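Side-chain contacts in pleckstrin homology domain-containing family A member 8 (Homo sapiens, PDB 5KDI), which probably transfers simple glycosphingolipids such as glucosylceramide between membranes, enclosing the lipid chains within an all-helical GLTP fold: residues L104-G109 and N126-K131; T132-Q135 and V141-V144; E113-E118 and G177-L182. The protein carries 2 engineered substitutions. All coordinates share one frame; numbering follows the deposited sequence.

Contact 1: L104-G109 and N126-K131; sequences LKFLKG and NNAYGK. With 6S8 ((~{Z})-~{N}-[(~{E},2~{S},3~{R})-1-[(2~{R},3~{R},4~{S},5~{R},6~{R})-6-(hydroxymethyl)-3,4,5-tris(oxidanyl)oxan-2-yl]oxy-3-oxidanyl-octadec-4-en-2-yl]octadec-9-enamide), chain C.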
loop_
_atom_site.group_PDB
_atom_site.type_symbol
_atom_site.label_atom_id
_atom_site.label_comp_id
_atom_site.label_asym_id
_atom_site.label_seq_id
_atom_site.Cartn_x
_atom_site.Cartn_y
_atom_site.Cartn_z
ATOM N N LEU A 104 1.485 -0.142 -3.151
ATOM C CA LEU A 104 2.310 -0.104 -1.927
ATOM C C LEU A 104 3.743 0.351 -2.249
ATOM O O LEU A 104 4.374 1.029 -1.408
ATOM C CB LEU A 104 2.297 -1.455 -1.243
ATOM C CG LEU A 104 0.974 -1.917 -0.592
ATOM C CD1 LEU A 104 1.164 -3.316 -0.039
ATOM C CD2 LEU A 104 0.555 -0.976 0.501
ATOM N N LYS A 105 4.285 -0.048 -3.421
ATOM C CA LYS A 105 5.645 0.415 -3.777
ATOM C C LYS A 105 5.649 1.979 -3.852
ATOM O O LYS A 105 6.595 2.626 -3.405
ATOM C CB LYS A 105 6.159 -0.155 -5.086
ATOM C CG LYS A 105 6.445 -1.628 -5.034
ATOM C CD LYS A 105 7.901 -1.965 -4.728
ATOM C CE LYS A 105 8.255 -3.466 -4.895
ATOM N NZ LYS A 105 8.370 -3.698 -6.338
ATOM N N PHE A 106 4.594 2.565 -4.433
ATOM C CA PHE A 106 4.397 4.007 -4.460
ATOM C C PHE A 106 4.326 4.612 -3.039
ATOM O O PHE A 106 5.074 5.562 -2.697
ATOM C CB PHE A 106 3.202 4.399 -5.312
ATOM C CG PHE A 106 2.815 5.854 -5.206
ATOM C CD1 PHE A 106 3.632 6.858 -5.674
ATOM C CD2 PHE A 106 1.664 6.214 -4.589
ATOM C CE1 PHE A 106 3.259 8.213 -5.576
ATOM C CE2 PHE A 106 1.293 7.534 -4.495
ATOM C CZ PHE A 106 2.095 8.541 -4.967
ATOM N N LEU A 107 3.479 4.021 -2.181
ATOM C CA LEU A 107 3.361 4.473 -0.810
ATOM C C LEU A 107 4.736 4.440 -0.082
ATOM O O LEU A 107 5.106 5.377 0.618
ATOM C CB LEU A 107 2.333 3.548 -0.079
ATOM C CG LEU A 107 2.212 3.827 1.420
ATOM C CD1 LEU A 107 1.675 5.258 1.709
ATOM C CD2 LEU A 107 1.330 2.733 1.999
ATOM N N LYS A 108 5.461 3.339 -0.257
ATOM C CA LYS A 108 6.775 3.158 0.363
ATOM C C LYS A 108 7.717 4.299 -0.108
ATOM O O LYS A 108 8.425 4.911 0.689
ATOM C CB LYS A 108 7.358 1.788 0.097
ATOM C CG LYS A 108 8.511 1.389 0.949
ATOM C CD LYS A 108 9.014 0.007 0.758
ATOM C CE LYS A 108 9.791 -0.117 -0.507
ATOM N NZ LYS A 108 11.191 0.420 -0.321
ATOM N N GLY A 109 7.702 4.575 -1.436
ATOM C CA GLY A 109 8.571 5.606 -2.000
ATOM C C GLY A 109 8.240 6.972 -1.419
ATOM O O GLY A 109 9.123 7.746 -1.079
ATOM N N ASN A 126 5.540 13.263 -6.213
ATOM C CA ASN A 126 5.891 13.220 -7.593
ATOM C C ASN A 126 7.199 12.426 -7.789
ATOM O O ASN A 126 7.328 11.662 -8.731
ATOM C CB ASN A 126 6.049 14.638 -8.158
ATOM C CG ASN A 126 6.064 14.631 -9.647
ATOM O OD1 ASN A 126 5.233 13.994 -10.270
ATOM N ND2 ASN A 126 7.063 15.308 -10.232
ATOM N N ASN A 127 8.149 12.576 -6.873
ATOM C CA ASN A 127 9.385 11.782 -6.957
ATOM C C ASN A 127 9.067 10.292 -6.884
ATOM O O ASN A 127 9.544 9.458 -7.719
ATOM C CB ASN A 127 10.295 12.166 -5.813
ATOM C CG ASN A 127 11.071 13.507 -6.073
ATOM O OD1 ASN A 127 10.981 14.132 -7.151
ATOM N ND2 ASN A 127 11.879 13.922 -5.072
ATOM N N ALA A 128 8.212 9.935 -5.922
ATOM C CA ALA A 128 7.853 8.515 -5.737
ATOM C C ALA A 128 7.079 8.000 -6.968
ATOM O O ALA A 128 7.347 6.862 -7.437
ATOM C CB ALA A 128 7.043 8.355 -4.470
ATOM N N TYR A 129 6.189 8.851 -7.505
ATOM C CA TYR A 129 5.369 8.436 -8.657
ATOM C C TYR A 129 6.191 8.014 -9.887
ATOM O O TYR A 129 6.004 6.909 -10.492
ATOM C CB TYR A 129 4.404 9.576 -9.036
ATOM C CG TYR A 129 3.470 9.195 -10.146
ATOM C CD1 TYR A 129 3.551 9.809 -11.372
ATOM C CD2 TYR A 129 2.427 8.307 -9.937
ATOM C CE1 TYR A 129 2.662 9.476 -12.392
ATOM C CE2 TYR A 129 1.561 7.953 -10.955
ATOM C CZ TYR A 129 1.651 8.576 -12.176
ATOM O OH TYR A 129 0.763 8.256 -13.179
ATOM N N GLY A 130 7.146 8.858 -10.207
ATOM C CA GLY A 130 8.051 8.681 -11.308
ATOM C C GLY A 130 8.794 7.356 -11.247
ATOM O O GLY A 130 9.020 6.696 -12.267
ATOM N N LYS A 131 9.180 6.969 -10.038
ATOM C CA LYS A 131 9.939 5.739 -9.829
ATOM C C LYS A 131 9.105 4.472 -9.716
ATOM O O LYS A 131 9.646 3.391 -9.720
ATOM C CB LYS A 131 10.777 5.868 -8.527
ATOM C CG LYS A 131 11.804 6.992 -8.594
ATOM C CD LYS A 131 12.374 7.320 -7.227
ATOM C CE LYS A 131 13.390 8.443 -7.340
ATOM N NZ LYS A 131 14.116 8.636 -6.070
HETATM C C1 6S8 C . -5.442 0.453 -12.308
HETATM C C2 6S8 C . -5.001 1.751 -11.669
HETATM N N2 6S8 C . -4.595 1.481 -10.297
HETATM C C3 6S8 C . -6.180 2.766 -11.686
HETATM O O3 6S8 C . -6.575 2.923 -13.065
HETATM C C4 6S8 C . -5.744 4.057 -11.099
HETATM C C5 6S8 C . -6.342 4.554 -10.013
HETATM C C6 6S8 C . -6.007 5.854 -9.336
HETATM C C7 6S8 C . -4.831 6.642 -9.854
HETATM C C8 6S8 C . -5.095 8.036 -9.355
HETATM C C9 6S8 C . -3.777 8.691 -9.161
HETATM C C10 6S8 C . -3.183 8.214 -7.863
HETATM C C11 6S8 C . -3.038 9.382 -6.869
HETATM C C12 6S8 C . -1.918 9.056 -5.896
HETATM C C13 6S8 C . -2.257 9.197 -4.419
HETATM C C14 6S8 C . -2.291 10.618 -3.883
HETATM C C15 6S8 C . -1.818 10.682 -2.422
HETATM C C16 6S8 C . -2.671 11.448 -1.428
HETATM C C17 6S8 C . -2.029 12.573 -0.601
HETATM C C18 6S8 C . -0.969 12.162 0.410
HETATM C C1A 6S8 C . -6.570 -1.575 -11.670
HETATM O O1A 6S8 C . -6.516 -0.166 -11.601
HETATM C C2A 6S8 C . -7.322 -2.109 -10.484
HETATM O O2A 6S8 C . -6.605 -1.739 -9.290
HETATM C C3A 6S8 C . -7.579 -3.610 -10.605
HETATM O O3A 6S8 C . -8.416 -4.027 -9.549
HETATM C C4A 6S8 C . -8.201 -3.910 -11.955
HETATM O O4A 6S8 C . -9.570 -3.514 -11.989
HETATM O O5A 6S8 C . -7.317 -2.765 -15.425
HETATM C C5M 6S8 C . -7.371 -3.292 -13.064
HETATM C C6A 6S8 C . -7.989 -3.546 -14.414
HETATM O O6A 6S8 C . -7.282 -1.880 -12.849
HETATM C CAA 6S8 C . -3.403 1.806 -9.819
HETATM O OAA 6S8 C . -2.481 2.271 -10.484
HETATM C CAB 6S8 C . -3.226 1.492 -8.364
HETATM C CAC 6S8 C . -3.773 2.834 -7.794
HETATM C CAD 6S8 C . -2.791 3.396 -6.860
HETATM C CAE 6S8 C . -3.473 3.433 -5.522
HETATM C CAF 6S8 C . -2.441 4.012 -4.565
HETATM C CAG 6S8 C . -2.348 3.158 -3.288
HETATM C CAH 6S8 C . -2.160 4.042 -2.049
HETATM C CAI 6S8 C . -0.791 4.649 -2.147
HETATM C CAJ 6S8 C . -0.504 5.903 -1.789
HETATM C CAK 6S8 C . -1.478 6.876 -1.204
HETATM C CAL 6S8 C . -0.514 7.832 -0.492
HETATM C CAM 6S8 C . -1.139 8.641 0.625
HETATM C CAN 6S8 C . -1.717 7.733 1.670
HETATM C CAO 6S8 C . -1.693 8.424 3.014
HETATM C CAP 6S8 C . -0.457 8.104 3.808
HETATM C CAQ 6S8 C . -0.792 7.661 5.196
HETATM C CAR 6S8 C . 0.201 6.638 5.578
#

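Contact 2: T132-Q135 and V141-V144; sequences TLRQ and VRGV. With 6S8 ((~{Z})-~{N}-[(~{E},2~{S},3~{R})-1-[(2~{R},3~{R},4~{S},5~{R},6~{R})-6-(hydroxymethyl)-3,4,5-tris(oxidanyl)oxan-2-yl]oxy-3-oxidanyl-octadec-4-en-2-yl]octadec-9-enamide), chain C.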
loop_
_atom_site.group_PDB
_atom_site.type_symbol
_atom_site.label_atom_id
_atom_site.label_comp_id
_atom_site.label_asym_id
_atom_site.label_seq_id
_atom_site.Cartn_x
_atom_site.Cartn_y
_atom_site.Cartn_z
ATOM N N THR A 132 7.801 4.616 -9.554
ATOM C CA THR A 132 6.928 3.467 -9.237
ATOM C C THR A 132 5.776 3.351 -10.249
ATOM O O THR A 132 5.872 2.625 -11.266
ATOM C CB THR A 132 6.453 3.531 -7.732
ATOM O OG1 THR A 132 5.691 4.739 -7.471
ATOM C CG2 THR A 132 7.576 3.470 -6.821
ATOM N N LEU A 133 4.681 4.016 -9.958
ATOM C CA LEU A 133 3.436 3.785 -10.661
ATOM C C LEU A 133 3.372 4.351 -12.064
ATOM O O LEU A 133 2.617 3.833 -12.904
ATOM C CB LEU A 133 2.229 4.315 -9.891
ATOM C CG LEU A 133 1.628 3.612 -8.731
ATOM C CD1 LEU A 133 0.593 4.556 -8.064
ATOM C CD2 LEU A 133 1.059 2.297 -9.261
ATOM N N ARG A 134 4.149 5.401 -12.337
ATOM C CA ARG A 134 4.064 6.087 -13.620
ATOM C C ARG A 134 4.225 5.129 -14.783
ATOM O O ARG A 134 3.494 5.227 -15.764
ATOM C CB ARG A 134 5.075 7.222 -13.690
ATOM C CG ARG A 134 5.031 8.084 -14.928
ATOM C CD ARG A 134 5.935 9.307 -14.779
ATOM N NE ARG A 134 5.892 10.196 -15.917
ATOM C CZ ARG A 134 6.575 10.075 -17.038
ATOM N NH1 ARG A 134 7.372 9.049 -17.225
ATOM N NH2 ARG A 134 6.509 11.057 -17.938
ATOM N N GLN A 135 5.159 4.183 -14.674
ATOM C CA GLN A 135 5.394 3.225 -15.734
ATOM C C GLN A 135 4.156 2.364 -16.089
ATOM O O GLN A 135 4.080 1.806 -17.190
ATOM C CB GLN A 135 6.578 2.286 -15.457
ATOM C CG GLN A 135 6.279 1.335 -14.292
ATOM C CD GLN A 135 7.537 0.710 -13.727
ATOM O OE1 GLN A 135 7.869 0.846 -12.505
ATOM N NE2 GLN A 135 8.176 -0.027 -14.538
ATOM N N VAL A 141 -4.552 8.402 -17.080
ATOM C CA VAL A 141 -4.348 8.137 -15.651
ATOM C C VAL A 141 -3.198 9.003 -15.102
ATOM O O VAL A 141 -3.284 9.511 -13.980
ATOM C CB VAL A 141 -4.210 6.643 -15.335
ATOM C CG1 VAL A 141 -3.897 6.418 -13.851
ATOM C CG2 VAL A 141 -5.492 5.886 -15.732
ATOM N N ARG A 142 -2.178 9.270 -15.928
ATOM C CA ARG A 142 -1.143 10.184 -15.502
ATOM C C ARG A 142 -1.744 11.568 -15.232
ATOM O O ARG A 142 -1.319 12.297 -14.317
ATOM C CB ARG A 142 -0.010 10.295 -16.513
ATOM C CG ARG A 142 0.798 9.017 -16.587
ATOM C CD ARG A 142 1.942 9.101 -17.593
ATOM N NE ARG A 142 2.649 7.837 -17.705
ATOM C CZ ARG A 142 3.801 7.633 -18.360
ATOM N NH1 ARG A 142 4.379 8.635 -18.991
ATOM N NH2 ARG A 142 4.369 6.421 -18.400
ATOM N N GLY A 143 -2.701 11.959 -16.091
ATOM C CA GLY A 143 -3.447 13.212 -15.887
ATOM C C GLY A 143 -4.242 13.250 -14.577
ATOM O O GLY A 143 -4.313 14.285 -13.942
ATOM N N VAL A 144 -4.827 12.119 -14.199
ATOM C CA VAL A 144 -5.520 11.982 -12.906
ATOM C C VAL A 144 -4.542 12.104 -11.750
ATOM O O VAL A 144 -4.808 12.782 -10.777
ATOM C CB VAL A 144 -6.315 10.661 -12.852
ATOM C CG1 VAL A 144 -6.911 10.368 -11.429
ATOM C CG2 VAL A 144 -7.414 10.726 -13.911
HETATM C C1 6S8 C . -5.442 0.453 -12.308
HETATM C C2 6S8 C . -5.001 1.751 -11.669
HETATM N N2 6S8 C . -4.595 1.481 -10.297
HETATM C C3 6S8 C . -6.180 2.766 -11.686
HETATM O O3 6S8 C . -6.575 2.923 -13.065
HETATM C C4 6S8 C . -5.744 4.057 -11.099
HETATM C C5 6S8 C . -6.342 4.554 -10.013
HETATM C C6 6S8 C . -6.007 5.854 -9.336
HETATM C C7 6S8 C . -4.831 6.642 -9.854
HETATM C C8 6S8 C . -5.095 8.036 -9.355
HETATM C C9 6S8 C . -3.777 8.691 -9.161
HETATM C C10 6S8 C . -3.183 8.214 -7.863
HETATM C C11 6S8 C . -3.038 9.382 -6.869
HETATM C C12 6S8 C . -1.918 9.056 -5.896
HETATM C C13 6S8 C . -2.257 9.197 -4.419
HETATM C C14 6S8 C . -2.291 10.618 -3.883
HETATM C C15 6S8 C . -1.818 10.682 -2.422
HETATM C C16 6S8 C . -2.671 11.448 -1.428
HETATM C C17 6S8 C . -2.029 12.573 -0.601
HETATM C C18 6S8 C . -0.969 12.162 0.410
HETATM C C1A 6S8 C . -6.570 -1.575 -11.670
HETATM O O1A 6S8 C . -6.516 -0.166 -11.601
HETATM C C2A 6S8 C . -7.322 -2.109 -10.484
HETATM O O2A 6S8 C . -6.605 -1.739 -9.290
HETATM C C3A 6S8 C . -7.579 -3.610 -10.605
HETATM O O3A 6S8 C . -8.416 -4.027 -9.549
HETATM C C4A 6S8 C . -8.201 -3.910 -11.955
HETATM O O4A 6S8 C . -9.570 -3.514 -11.989
HETATM O O5A 6S8 C . -7.317 -2.765 -15.425
HETATM C C5M 6S8 C . -7.371 -3.292 -13.064
HETATM C C6A 6S8 C . -7.989 -3.546 -14.414
HETATM O O6A 6S8 C . -7.282 -1.880 -12.849
HETATM C CAA 6S8 C . -3.403 1.806 -9.819
HETATM O OAA 6S8 C . -2.481 2.271 -10.484
HETATM C CAB 6S8 C . -3.226 1.492 -8.364
HETATM C CAC 6S8 C . -3.773 2.834 -7.794
HETATM C CAD 6S8 C . -2.791 3.396 -6.860
HETATM C CAE 6S8 C . -3.473 3.433 -5.522
HETATM C CAF 6S8 C . -2.441 4.012 -4.565
HETATM C CAG 6S8 C . -2.348 3.158 -3.288
HETATM C CAH 6S8 C . -2.160 4.042 -2.049
HETATM C CAI 6S8 C . -0.791 4.649 -2.147
HETATM C CAJ 6S8 C . -0.504 5.903 -1.789
HETATM C CAK 6S8 C . -1.478 6.876 -1.204
HETATM C CAL 6S8 C . -0.514 7.832 -0.492
HETATM C CAM 6S8 C . -1.139 8.641 0.625
HETATM C CAN 6S8 C . -1.717 7.733 1.670
HETATM C CAO 6S8 C . -1.693 8.424 3.014
HETATM C CAP 6S8 C . -0.457 8.104 3.808
HETATM C CAQ 6S8 C . -0.792 7.661 5.196
HETATM C CAR 6S8 C . 0.201 6.638 5.578
#

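Contact 3: E113-E118 and G177-L182; sequences EVKNGE and GMQRDL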
loop_
_atom_site.group_PDB
_atom_site.type_symbol
_atom_site.label_atom_id
_atom_site.label_comp_id
_atom_site.label_asym_id
_atom_site.label_seq_id
_atom_site.Cartn_x
_atom_site.Cartn_y
_atom_site.Cartn_z
ATOM N N GLU A 113 10.611 9.386 1.181
ATOM C CA GLU A 113 10.960 10.798 0.973
ATOM C C GLU A 113 10.646 11.612 2.224
ATOM O O GLU A 113 11.457 12.424 2.669
ATOM C CB GLU A 113 10.183 11.392 -0.207
ATOM C CG GLU A 113 10.644 10.951 -1.552
ATOM C CD GLU A 113 11.569 11.938 -2.259
ATOM O OE1 GLU A 113 11.625 13.171 -1.946
ATOM O OE2 GLU A 113 12.274 11.446 -3.127
ATOM N N VAL A 114 9.426 11.456 2.730
ATOM C CA VAL A 114 9.021 12.127 3.993
ATOM C C VAL A 114 9.919 11.803 5.179
ATOM O O VAL A 114 10.341 12.709 5.897
ATOM C CB VAL A 114 7.537 11.873 4.368
ATOM C CG1 VAL A 114 7.247 12.584 5.703
ATOM C CG2 VAL A 114 6.621 12.400 3.226
ATOM N N LYS A 115 10.230 10.536 5.367
ATOM C CA LYS A 115 11.096 10.098 6.461
ATOM C C LYS A 115 12.494 10.709 6.368
ATOM O O LYS A 115 13.114 10.962 7.391
ATOM C CB LYS A 115 11.228 8.588 6.475
ATOM C CG LYS A 115 12.061 8.041 7.623
ATOM C CD LYS A 115 12.380 6.591 7.540
ATOM C CE LYS A 115 13.501 6.174 8.504
ATOM N NZ LYS A 115 13.755 7.078 9.661
ATOM N N ASN A 116 12.992 10.897 5.145
ATOM C CA ASN A 116 14.331 11.399 4.893
ATOM C C ASN A 116 14.347 12.954 4.875
ATOM O O ASN A 116 15.338 13.599 4.567
ATOM C CB ASN A 116 14.902 10.825 3.559
ATOM C CG ASN A 116 15.198 9.334 3.594
ATOM O OD1 ASN A 116 15.346 8.695 4.667
ATOM N ND2 ASN A 116 15.284 8.744 2.372
ATOM N N GLY A 117 13.218 13.550 5.238
ATOM C CA GLY A 117 13.134 14.960 5.538
ATOM C C GLY A 117 12.529 15.848 4.488
ATOM O O GLY A 117 12.663 17.056 4.579
ATOM N N GLU A 118 11.846 15.277 3.492
ATOM C CA GLU A 118 11.143 16.095 2.482
ATOM C C GLU A 118 9.866 16.672 3.075
ATOM O O GLU A 118 9.007 15.924 3.583
ATOM C CB GLU A 118 10.824 15.310 1.238
ATOM C CG GLU A 118 10.124 16.107 0.172
ATOM C CD GLU A 118 10.947 17.287 -0.356
ATOM O OE1 GLU A 118 11.991 17.050 -0.954
ATOM O OE2 GLU A 118 10.517 18.451 -0.220
ATOM N N GLY A 177 8.695 10.060 17.067
ATOM C CA GLY A 177 7.803 8.917 16.929
ATOM C C GLY A 177 7.523 8.515 15.491
ATOM O O GLY A 177 7.473 7.318 15.166
ATOM N N MET A 178 7.404 9.525 14.622
ATOM C CA MET A 178 7.295 9.290 13.171
ATOM C C MET A 178 8.525 8.559 12.624
ATOM O O MET A 178 8.394 7.606 11.855
ATOM C CB MET A 178 7.196 10.609 12.441
ATOM C CG MET A 178 5.828 11.182 12.510
ATOM S SD MET A 178 4.862 10.507 11.173
ATOM C CE MET A 178 5.560 11.552 9.916
ATOM N N GLN A 179 9.711 9.030 13.005
ATOM C CA GLN A 179 10.973 8.377 12.619
ATOM C C GLN A 179 11.021 6.952 13.130
ATOM O O GLN A 179 11.382 6.053 12.348
ATOM C CB GLN A 179 12.237 9.134 13.094
ATOM C CG GLN A 179 12.394 10.469 12.400
ATOM C CD GLN A 179 12.802 10.319 10.945
ATOM O OE1 GLN A 179 13.615 9.464 10.603
ATOM N NE2 GLN A 179 12.171 11.103 10.069
ATOM N N ARG A 180 10.698 6.747 14.417
ATOM C CA ARG A 180 10.668 5.405 15.030
ATOM C C ARG A 180 9.747 4.527 14.281
ATOM O O ARG A 180 10.135 3.408 13.875
ATOM C CB ARG A 180 10.229 5.513 16.507
ATOM C CG ARG A 180 9.968 4.224 17.282
ATOM C CD ARG A 180 9.132 4.363 18.526
ATOM N NE ARG A 180 7.777 4.821 18.183
ATOM C CZ ARG A 180 7.110 5.831 18.724
ATOM N NH1 ARG A 180 7.655 6.568 19.697
ATOM N NH2 ARG A 180 5.892 6.108 18.252
ATOM N N ASP A 181 8.525 4.987 14.041
ATOM C CA ASP A 181 7.518 4.118 13.467
ATOM C C ASP A 181 7.767 3.821 11.998
ATOM O O ASP A 181 7.559 2.670 11.542
ATOM C CB ASP A 181 6.137 4.731 13.678
ATOM C CG ASP A 181 5.697 4.702 15.121
ATOM O OD1 ASP A 181 6.355 3.997 15.944
ATOM O OD2 ASP A 181 4.678 5.387 15.430
ATOM N N LEU A 182 8.149 4.847 11.219
ATOM C CA LEU A 182 8.493 4.628 9.800
ATOM C C LEU A 182 9.720 3.787 9.609
ATOM O O LEU A 182 9.813 3.015 8.622
ATOM C CB LEU A 182 8.629 5.952 9.041
ATOM C CG LEU A 182 7.315 6.683 8.738
ATOM C CD1 LEU A 182 7.584 8.069 8.157
ATOM C CD2 LEU A 182 6.362 5.788 7.938
#

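Contact 1: L104-G109 and N126-K131
Phe-106 turns the edge of its ring against the backbone of helix 121-131. CE1 lies 3.6 Å from Tyr-129 N, and both that nitrogen and the carbonyl carbon of Ala-128 sit near the ring plane at its rim, so this is an in-plane abutment on a peptide group and not a stack. Nor do the two aromatic rings stack on each other: Phe-106 CE1 comes to the edge of the Tyr-129 ring and to Tyr-129 CB, the latter at 3.9 Å. With CG anti to the backbone N (chi1 171°), Phe-106 is swung across from a root that faces neither toward nor away from the neighbouring helix. Its other rim reaches the lipid, CD2 lying 3.6 Å from 6S8 CAJ, a contact that is oblique to the ring. The one residue therefore bridges the helix pair and an acyl chain. Such use of helix flanks to line a hydrophobic lipid tunnel is characteristic of the GLTP fold, a two-layer all-helical sandwich that encloses the ceramide chains. The two segments run roughly antiparallel (142°), with a closest axis approach of 8.4 Å. Small residues are consistent with that spacing: Gly-109 and Ala-128 have the closest CA atoms, 4.8 Å apart, and the methyl of Ala-128 points toward the other helix, with CB 3.6 Å from Gly-109 C and 3.8 Å from Phe-106 O. No hydrogen bond crosses between the segments, and the contact is apolar and largely buried. Leu-107 faces away from helix 121-131 and packs on the lipid instead, its CB 3.9 Å from 6S8 CAI. Beyond the pair, the Tyr-129 ring stacks with Phe-145 of helix 139-150, while its hydroxyl hydrogen-bonds His-137, a residue that also binds 6S8.

Contact 2: T132-Q135 and V141-V144
Arg-142 reaches from helix 139-150 to the carbonyl oxygen of Arg-134 with two weak hydrogen bonds. NH2 is 3.0 Å from Arg-134 O, but the angle at the hydrogen is only 132°; NE is farther from the same oxygen, at 3.4 Å, and its bond is also bent. Neither is the main anchor, since Arg-142 NE also bonds the backbone oxygen of His-137, in the short link between the segments. In the GLTP fold seen here, this link joins helix 121-131 to helix 139-150 beside the amide region of the bound lipid, and His-137 itself hydrogen-bonds 6S8. The arginine thus ties the turn back onto the helix that follows it. Outward from these bonds the two arginine side chains cross at about a right angle, each extended from CG to NE. Their guanidinium planes are 31° apart, and the contact is uneven: NH1 of Arg-142 lies over the centre of the Arg-134 guanidinium, 3.3 Å from its CZ, whereas the face of the Arg-142 guanidinium is met by the aliphatic CG of Arg-134. With CG anti to the backbone N (chi1 -176°), the Arg-134 chain is carried over that face. Two like charges are brought close in this way, and exposure of Arg-134 to solvent probably tempers the cost. Both side chains also rest on Tyr-129 of helix 121-131. On the lipid side the same two segments become apolar. Leu-133, which packs on Phe-106 as well, touches the acyl chain and the amide of 6S8 in the conformer modelled here, while Val-141 and Val-144 lie along the sphingosine chain, where Val-144 CG1 is 3.6 Å from C8 of 6S8.

Contact 3: E113-E118 and G177-L182
Lys-115 and Gln-179 exchange two hydrogen bonds where the end of helix 93-115 meets helix 172-202 of the all-helical GLTP fold. The Gln-179 amide is engaged at both atoms. NE2 donates to Lys-115 O over 2.8 Å, nearly straight at 166°, with the acceptor almost in the amide plane and the donor on a lone pair of the carbonyl. The oxygen OE1 in turn receives Lys-115 NZ at 2.6 Å, though the ammonium sits above its carbonyl plane, 38° out. A bend at chi2 (-72°) folds the glutamine so that its amide can face both groups, and this double grip should fix the rotation of the amide. Lys-115 NZ has a further partner in Ser-183. The carbonyl used by NE2 lies within the Schellman motif that ends the helix, in which Glu-118 N bonds Glu-113 O and Gly-117 N, at the positive-phi C-prime residue, bonds Val-114 O.

Less close than the bonded amide is the apolar part. On the solvent side, exposed Arg-180 turns away from helix 93-115 and grips neighbouring Asp-181 side-on. Leu-182, buried and packed on Phe-4, points toward that helix; it and the lysine stem run alongside one another, pointing opposite ways, in a van der Waals contact with Leu-182 CD1 4.0 Å from Lys-115 CB.

Contact 1 is the buried one, apolar and without a hydrogen bond between its segments; contact 2 lies at the surface, where charged arginines meet; contact 3 is partly buried and rests on an amide with two polar partners. Contacts 1 and 3 both use helix 93-115, the first along its middle and the second at its C-terminal end, and a probable hydrogen bond from Asn-127 to Glu-113 joins them. Contacts 1 and 2 follow in series along the chain, touch through Tyr-129 and Thr-132, and both reach the bound lipid. Contacts 2 and 3 do not touch, their nearest atoms being about 10 Å apart.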